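Local coordinates for XPF endonuclease (Aeropyrum pernix, PDB 2BGW) that cleaves DNA as a structure-specific endonuclease of the XPF family and acts in nucleotide excision repair, at a contact of chain A with DNA. Sequence-based numbering; all coordinates share one arbitrary frame.

Site 1: a contact of chain A with DNA. Residues 199-203, 205-206. With nucleotides of chain B.
Two neighbouring phosphates of one duplex strand are gripped by the backbone of a hairpin, and the bonds described here go to phosphate oxygens. The segment Val199 to Gly203, with helix 204-215 following it, belongs to a helix-hairpin-helix motif, the class of element that binds DNA through its sugar-phosphate chain. Gly201 N donates to OP1 of the DC8 phosphate at 2.7 Å, and the angle of 157° at the hydrogen makes this a nearly straight bond. Gly203 N donates to OP1 of the preceding phosphate, that of DT7, at 2.9 Å along a more bent path. Arg206 N also points toward this DT7 OP1, but at 3.5 Å the bond is weak. With peptide N-H groups as donors and phosphate oxygens as acceptors, the geometry implies recognition of backbone shape rather than sequence.

Between the two grips the strand runs close to the hairpin: Gly201 CA lies 3.5 Å from O3' of DT7, the ester oxygen leading to the DC8 phosphate. Gly201 takes a positive phi of 104°, a conformation easy for glycine, which bends the chain on toward Ile202 and Gly203. At Gly203 a side chain would project toward the DT7 phosphate, so its absence probably lets the strand come close. The DT7 phosphate sits by the start of helix 204-215, where the helix end may add a favourable electrostatic pull. Lys205 and Arg206 are incomplete beyond CB, so the role of their charged ends cannot be judged here; Arg206 CB lies 3.3 Å from DT7 OP1.

The second shell is apolar. Ile202 points its side chain away from the strand, with CG1 anti to the carbonyl carbon (chi1 -54°). Its CG2 branch rests against Arg206 CB at 3.8 Å, linking the hairpin to the first turn of the helix. Its other branch reaches back across the loop, where Ile202 CD1 meets Val199 CG1 at 3.7 Å.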
ATOM      1  N   VAL A 199      13.951 -23.400   2.035  1.00 46.48           N
ATOM      2  CA  VAL A 199      13.591 -21.966   2.084  1.00 45.97           C
ATOM      3  C   VAL A 199      13.884 -21.243   3.414  1.00 45.73           C
ATOM      4  O   VAL A 199      13.439 -21.687   4.475  1.00 45.43           O
ATOM      5  CB  VAL A 199      12.099 -21.823   1.753  1.00 45.74           C
ATOM      6  CG1 VAL A 199      11.683 -20.366   1.697  1.00 44.84           C
ATOM      7  CG2 VAL A 199      11.822 -22.520   0.431  1.00 45.63           C
ATOM      8  N   GLU A 200      14.643 -20.147   3.338  1.00 45.89           N
ATOM      9  CA  GLU A 200      14.876 -19.262   4.498  1.00 46.90           C
ATOM     10  C   GLU A 200      13.544 -18.696   5.022  1.00 47.24           C
ATOM     11  O   GLU A 200      12.780 -18.085   4.271  1.00 46.98           O
ATOM     12  CB  GLU A 200      15.880 -18.124   4.178  1.00 46.53           C
ATOM     13  N   GLY A 201      13.267 -18.926   6.304  1.00 47.95           N
ATOM     14  CA  GLY A 201      12.007 -18.488   6.908  1.00 49.25           C
ATOM     15  C   GLY A 201      10.928 -19.546   7.156  1.00 50.12           C
ATOM     16  O   GLY A 201       9.976 -19.299   7.907  1.00 50.10           O
ATOM     17  N   ILE A 202      11.061 -20.713   6.532  1.00 50.92           N
ATOM     18  CA  ILE A 202      10.108 -21.810   6.726  1.00 51.79           C
ATOM     19  C   ILE A 202      10.782 -22.935   7.497  1.00 52.70           C
ATOM     20  O   ILE A 202      11.931 -23.292   7.187  1.00 53.10           O
ATOM     21  CB  ILE A 202       9.615 -22.382   5.388  1.00 51.50           C
ATOM     22  CG1 ILE A 202       9.047 -21.280   4.508  1.00 51.25           C
ATOM     23  CG2 ILE A 202       8.561 -23.432   5.616  1.00 51.35           C
ATOM     24  CD1 ILE A 202       8.569 -21.776   3.171  1.00 51.00           C
ATOM     25  N   GLY A 203      10.072 -23.477   8.494  1.00 53.42           N
ATOM     26  CA  GLY A 203      10.530 -24.641   9.256  1.00 54.43           C
ATOM     27  C   GLY A 203       9.671 -25.889   9.038  1.00 55.55           C
ATOM     28  O   GLY A 203       8.532 -25.799   8.530  1.00 55.78           O
ATOM     29  N   LYS A 205       7.635 -27.405  10.845  1.00 55.45           N
ATOM     30  CA  LYS A 205       6.219 -27.170  11.201  1.00 55.32           C
ATOM     31  C   LYS A 205       5.409 -26.490  10.061  1.00 55.06           C
ATOM     32  O   LYS A 205       4.335 -26.982   9.665  1.00 55.48           O
ATOM     33  CB  LYS A 205       6.074 -26.414  12.537  1.00 55.09           C
ATOM     34  N   ARG A 206       5.923 -25.389   9.516  1.00 54.16           N
ATOM     35  CA  ARG A 206       5.207 -24.701   8.442  1.00 53.18           C
ATOM     36  C   ARG A 206       5.218 -25.531   7.144  1.00 52.47           C
ATOM     37  O   ARG A 206       4.253 -25.509   6.373  1.00 52.12           O
ATOM     38  CB  ARG A 206       5.763 -23.288   8.223  1.00 53.13           C
TER
ATOM     39  P    DT B   7       8.232 -22.392  11.920  1.00 55.64           P
ATOM     40  OP1  DT B   7       8.029 -22.808  10.503  1.00 56.22           O
ATOM     41  OP2  DT B   7       8.097 -23.420  12.986  1.00 55.25           O
ATOM     42  O5'  DT B   7       9.593 -21.542  11.946  1.00 54.38           O
ATOM     43  C5'  DT B   7       9.637 -20.435  11.050  1.00 52.05           C
ATOM     44  C4'  DT B   7      11.020 -19.827  11.018  1.00 51.55           C
ATOM     45  O4'  DT B   7      11.284 -19.176  12.280  1.00 50.55           O
ATOM     46  C3'  DT B   7      12.160 -20.819  10.819  1.00 51.63           C
ATOM     47  O3'  DT B   7      12.936 -20.320   9.736  1.00 52.03           O
ATOM     48  C2'  DT B   7      12.889 -20.857  12.178  1.00 50.50           C
ATOM     49  C1'  DT B   7      12.609 -19.463  12.717  1.00 47.90           C
ATOM     50  N1   DT B   7      12.575 -19.221  14.210  1.00 46.52           N
ATOM     51  C2   DT B   7      13.256 -18.113  14.728  1.00 45.19           C
ATOM     52  O2   DT B   7      13.934 -17.322  14.080  1.00 44.93           O
ATOM     53  N3   DT B   7      13.134 -17.958  16.080  1.00 43.72           N
ATOM     54  C4   DT B   7      12.409 -18.752  16.944  1.00 44.33           C
ATOM     55  O4   DT B   7      12.387 -18.479  18.136  1.00 45.58           O
ATOM     56  C5   DT B   7      11.706 -19.882  16.366  1.00 43.47           C
ATOM     57  C7   DT B   7      10.891 -20.808  17.230  1.00 40.17           C
ATOM     58  C6   DT B   7      11.815 -20.057  15.033  1.00 44.71           C
ATOM     59  P    DC B   8      14.314 -21.001   9.296  1.00 52.46           P
ATOM     60  OP1  DC B   8      14.547 -20.683   7.858  1.00 51.35           O
ATOM     61  OP2  DC B   8      14.229 -22.411   9.737  1.00 51.58           O
ATOM     62  O5'  DC B   8      15.390 -20.203  10.180  1.00 50.32           O
ATOM     63  C5'  DC B   8      15.499 -18.835   9.871  1.00 50.53           C
ATOM     64  C4'  DC B   8      16.484 -18.075  10.733  1.00 50.87           C
ATOM     65  O4'  DC B   8      16.169 -18.128  12.157  1.00 51.82           O
ATOM     66  C3'  DC B   8      17.915 -18.540  10.612  1.00 50.39           C
ATOM     67  O3'  DC B   8      18.628 -17.326  10.494  1.00 51.48           O
ATOM     68  C2'  DC B   8      18.158 -19.330  11.913  1.00 49.09           C
ATOM     69  C1'  DC B   8      17.298 -18.567  12.923  1.00 47.23           C
ATOM     70  N1   DC B   8      16.700 -19.269  14.147  1.00 45.13           N
ATOM     71  C2   DC B   8      16.871 -18.721  15.436  1.00 44.35           C
ATOM     72  O2   DC B   8      17.564 -17.705  15.579  1.00 44.37           O
ATOM     73  N3   DC B   8      16.287 -19.333  16.503  1.00 43.03           N
ATOM     74  C4   DC B   8      15.569 -20.441  16.301  1.00 43.45           C
ATOM     75  N4   DC B   8      15.023 -21.026  17.357  1.00 44.41           N
ATOM     76  C5   DC B   8      15.369 -21.012  15.022  1.00 42.18           C
ATOM     77  C6   DC B   8      15.936 -20.393  13.988  1.00 43.37           C
TER

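Site 2: a contact of chain A with DNA. Residues 73, 76-77, 110-114, 172. With nucleotides of chain C; nucleotides of chain B.
The end of the duplex, the pair formed by DT1 of chain B and DA15 of chain C, is capped by the turn after helix 99-112 and flanked by helix 67-78. Packing is densest over the thymine: Tyr113 C, the carbonyl carbon, lies over its face, 3.4 Å from DT1 C2, and Gly114 continues along the same face. The phenol ring does not stack on the adenine. It stands edge-on to it, the planes turned by 78°, with Tyr113 CD2 3.7 Å from DA15 N3. Asp112 CB near the rim of one ring face and Ser73 CA over the centre of the other limit its rotation.

On the Hoogsteen edge, facing the major groove, DA15 N6 donates to Ala76 O at 2.9 Å while also giving its Watson-Crick bond to DT1 O4 at 2.8 Å. The amine thus serves two acceptors, although it approaches Ala76 O from 66° out of the carbonyl plane. The Asp112 O and DT1 O2 pair brings two acceptors together and contributes no bond.

Toward the adenine phosphate the contact is loose. The extended Glu77 chain brings OE2 to 4.1 Å from DA15 OP2, where two negative groups would probably repel. Arg172, bent at chi3 (-86°), approaches the adenine amine without bonding to it; its guanidinium binds Glu77 O instead. An alanine at Arg172 would remove the guanidinium and its tie from helix 172-182 to helix 67-78, and would probably leave the turn that presents Ala76 O less firmly placed. The bond runs from Arg172 NH1 to Glu77 O, 2.6 Å long and in the guanidinium plane.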
ATOM      1  N   SER A  73      -6.260  -3.424   4.977  1.00 38.17           N
ATOM      2  CA  SER A  73      -5.476  -4.485   5.601  1.00 38.34           C
ATOM      3  C   SER A  73      -5.010  -5.547   4.588  1.00 37.46           C
ATOM      4  O   SER A  73      -3.951  -6.145   4.763  1.00 37.34           O
ATOM      5  CB  SER A  73      -6.279  -5.143   6.732  1.00 38.67           C
ATOM      6  OG  SER A  73      -7.505  -5.672   6.218  1.00 40.48           O
ATOM      7  N   ALA A  76      -1.977  -3.973   2.913  1.00 30.46           N
ATOM      8  CA  ALA A  76      -0.864  -3.898   3.826  1.00 30.38           C
ATOM      9  C   ALA A  76      -0.232  -5.258   4.105  1.00 31.13           C
ATOM     10  O   ALA A  76       0.953  -5.336   4.440  1.00 30.95           O
ATOM     11  CB  ALA A  76      -1.298  -3.228   5.107  1.00 29.74           C
ATOM     12  N   GLU A  77      -1.032  -6.315   3.979  1.00 32.21           N
ATOM     13  CA  GLU A  77      -0.561  -7.700   4.124  1.00 33.51           C
ATOM     14  C   GLU A  77       0.290  -8.123   2.935  1.00 33.16           C
ATOM     15  O   GLU A  77       1.240  -8.859   3.091  1.00 33.18           O
ATOM     16  CB  GLU A  77      -1.752  -8.651   4.178  1.00 33.96           C
ATOM     17  CG  GLU A  77      -1.449 -10.075   4.648  1.00 35.11           C
ATOM     18  CD  GLU A  77      -2.637 -11.045   4.487  1.00 35.91           C
ATOM     19  OE1 GLU A  77      -3.804 -10.624   4.284  1.00 36.22           O
ATOM     20  OE2 GLU A  77      -2.393 -12.268   4.582  1.00 40.58           O
ATOM     21  N   GLN A 110      -2.734   4.919   8.739  1.00 36.43           N
ATOM     22  CA  GLN A 110      -1.328   5.260   8.795  1.00 37.36           C
ATOM     23  C   GLN A 110      -0.623   4.586   9.951  1.00 37.48           C
ATOM     24  O   GLN A 110       0.466   4.100   9.783  1.00 38.38           O
ATOM     25  CB  GLN A 110      -1.159   6.770   8.931  1.00 38.03           C
ATOM     26  CG  GLN A 110      -1.230   7.603   7.631  1.00 40.28           C
ATOM     27  CD  GLN A 110       0.143   7.811   7.040  1.00 44.37           C
ATOM     28  OE1 GLN A 110       0.974   6.883   7.027  1.00 46.79           O
ATOM     29  NE2 GLN A 110       0.405   9.020   6.546  1.00 43.41           N
ATOM     30  N   LEU A 111      -1.213   4.570  11.133  1.00 37.77           N
ATOM     31  CA  LEU A 111      -0.532   3.992  12.297  1.00 37.66           C
ATOM     32  C   LEU A 111      -0.786   2.495  12.490  1.00 37.78           C
ATOM     33  O   LEU A 111       0.070   1.771  12.971  1.00 37.75           O
ATOM     34  CB  LEU A 111      -0.921   4.725  13.580  1.00 37.64           C
ATOM     35  CG  LEU A 111      -0.270   6.047  13.985  1.00 38.07           C
ATOM     36  CD1 LEU A 111      -0.411   6.270  15.501  1.00 37.24           C
ATOM     37  CD2 LEU A 111       1.192   6.070  13.590  1.00 39.57           C
ATOM     38  N   ASP A 112      -1.977   2.041  12.135  1.00 37.79           N
ATOM     39  CA  ASP A 112      -2.363   0.653  12.368  1.00 37.92           C
ATOM     40  C   ASP A 112      -1.735  -0.338  11.381  1.00 37.56           C
ATOM     41  O   ASP A 112      -1.273  -1.389  11.780  1.00 37.52           O
ATOM     42  CB  ASP A 112      -3.898   0.518  12.344  1.00 38.26           C
ATOM     43  CG  ASP A 112      -4.557   0.958  13.659  1.00 39.15           C
ATOM     44  OD1 ASP A 112      -3.830   1.269  14.671  1.00 38.02           O
ATOM     45  OD2 ASP A 112      -5.822   0.984  13.656  1.00 39.42           O
ATOM     46  N   TYR A 113      -1.738  -0.009  10.096  1.00 37.22           N
ATOM     47  CA  TYR A 113      -1.133  -0.880   9.126  1.00 36.68           C
ATOM     48  C   TYR A 113      -0.025  -0.224   8.287  1.00 35.32           C
ATOM     49  O   TYR A 113       0.288  -0.708   7.194  1.00 35.52           O
ATOM     50  CB  TYR A 113      -2.183  -1.453   8.181  1.00 38.17           C
ATOM     51  CG  TYR A 113      -3.570  -1.740   8.724  1.00 40.42           C
ATOM     52  CD1 TYR A 113      -4.600  -0.828   8.512  1.00 43.15           C
ATOM     53  CD2 TYR A 113      -3.884  -2.943   9.350  1.00 41.80           C
ATOM     54  CE1 TYR A 113      -5.906  -1.070   8.941  1.00 42.78           C
ATOM     55  CE2 TYR A 113      -5.212  -3.204   9.798  1.00 43.94           C
ATOM     56  CZ  TYR A 113      -6.220  -2.241   9.582  1.00 43.14           C
ATOM     57  OH  TYR A 113      -7.542  -2.401  10.000  1.00 42.61           O
ATOM     58  N   GLY A 114       0.570   0.856   8.785  1.00 33.52           N
ATOM     59  CA  GLY A 114       1.594   1.585   8.050  1.00 31.36           C
ATOM     60  C   GLY A 114       1.269   2.091   6.645  1.00 30.69           C
ATOM     61  O   GLY A 114       2.188   2.414   5.894  1.00 30.22           O
ATOM     62  N   ARG A 172       4.906 -11.946   2.857  1.00 41.70           N
ATOM     63  CA  ARG A 172       5.524 -11.158   1.773  1.00 41.79           C
ATOM     64  C   ARG A 172       6.879 -11.680   1.298  1.00 41.43           C
ATOM     65  O   ARG A 172       7.098 -11.807   0.091  1.00 41.08           O
ATOM     66  CB  ARG A 172       5.750  -9.714   2.216  1.00 41.80           C
ATOM     67  CG  ARG A 172       4.545  -8.851   2.332  1.00 42.51           C
ATOM     68  CD  ARG A 172       4.950  -7.414   2.748  1.00 42.72           C
ATOM     69  NE  ARG A 172       5.091  -7.191   4.191  1.00 43.60           N
ATOM     70  CZ  ARG A 172       4.123  -7.385   5.094  1.00 44.13           C
ATOM     71  NH1 ARG A 172       2.932  -7.841   4.737  1.00 44.77           N
ATOM     72  NH2 ARG A 172       4.347  -7.131   6.370  1.00 43.82           N
TER
ATOM     73  P    DA C  15      -4.744 -12.128   9.472  1.00 48.18           P
ATOM     74  OP1  DA C  15      -5.751 -12.824  10.294  1.00 48.56           O
ATOM     75  OP2  DA C  15      -4.738 -12.333   8.001  1.00 48.44           O
ATOM     76  O5'  DA C  15      -4.890 -10.570   9.780  1.00 46.72           O
ATOM     77  C5'  DA C  15      -4.929 -10.219  11.166  1.00 49.20           C
ATOM     78  C4'  DA C  15      -4.666  -8.741  11.333  1.00 49.99           C
ATOM     79  O4'  DA C  15      -3.322  -8.450  10.851  1.00 50.30           O
ATOM     80  C3'  DA C  15      -5.613  -7.899  10.479  1.00 50.69           C
ATOM     81  O3'  DA C  15      -6.546  -7.184  11.298  1.00 51.64           O
ATOM     82  C2'  DA C  15      -4.702  -6.972   9.674  1.00 49.06           C
ATOM     83  C1'  DA C  15      -3.340  -7.130  10.361  1.00 46.18           C
ATOM     84  N9   DA C  15      -2.260  -6.827   9.420  1.00 44.99           N
ATOM     85  C8   DA C  15      -2.060  -7.371   8.179  1.00 44.00           C
ATOM     86  N7   DA C  15      -1.030  -6.852   7.549  1.00 44.08           N
ATOM     87  C5   DA C  15      -0.530  -5.898   8.426  1.00 42.92           C
ATOM     88  C6   DA C  15       0.547  -4.986   8.331  1.00 43.45           C
ATOM     89  N6   DA C  15       1.370  -4.902   7.276  1.00 43.11           N
ATOM     90  N1   DA C  15       0.751  -4.165   9.381  1.00 43.89           N
ATOM     91  C2   DA C  15      -0.079  -4.266  10.429  1.00 43.82           C
ATOM     92  N3   DA C  15      -1.128  -5.066  10.626  1.00 42.26           N
ATOM     93  C4   DA C  15      -1.292  -5.864   9.575  1.00 42.96           C
TER
ATOM     94  O5'  DT B   1       4.468   4.700  10.624  1.00 50.43           O
ATOM     95  C5'  DT B   1       5.034   3.621  11.337  1.00 45.91           C
ATOM     96  C4'  DT B   1       3.910   2.775  11.868  1.00 43.94           C
ATOM     97  O4'  DT B   1       3.319   1.946  10.843  1.00 42.90           O
ATOM     98  C3'  DT B   1       4.509   1.820  12.854  1.00 44.51           C
ATOM     99  O3'  DT B   1       3.930   2.029  14.084  1.00 44.62           O
ATOM    100  C2'  DT B   1       4.243   0.407  12.341  1.00 43.80           C
ATOM    101  C1'  DT B   1       3.130   0.647  11.356  1.00 42.34           C
ATOM    102  N1   DT B   1       3.192  -0.332  10.279  1.00 42.13           N
ATOM    103  C2   DT B   1       2.363  -1.449  10.324  1.00 42.36           C
ATOM    104  O2   DT B   1       1.569  -1.688  11.209  1.00 41.86           O
ATOM    105  N3   DT B   1       2.481  -2.305   9.262  1.00 41.59           N
ATOM    106  C4   DT B   1       3.350  -2.145   8.196  1.00 41.92           C
ATOM    107  O4   DT B   1       3.378  -2.977   7.302  1.00 42.78           O
ATOM    108  C5   DT B   1       4.201  -0.966   8.206  1.00 41.36           C
ATOM    109  C7   DT B   1       5.249  -0.749   7.151  1.00 39.36           C
ATOM    110  C6   DT B   1       4.082  -0.122   9.242  1.00 41.87           C
TER

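The C-alpha centres of site 1 and site 2 are about 23 Å apart, and no residue is common to both. What joins them is DNA strand B: site 2 meets its first nucleotide and site 1 its seventh and eighth. Site 2 is built largely from the ERCC4 nuclease region, whereas site 1 lies in the helix-hairpin-helix region; Arg172, in helix 172-182, brings that second region up to site 2. One protein chain therefore touches the duplex at its end and along its length, an arrangement likely to set the DNA's orientation relative to the nuclease domain.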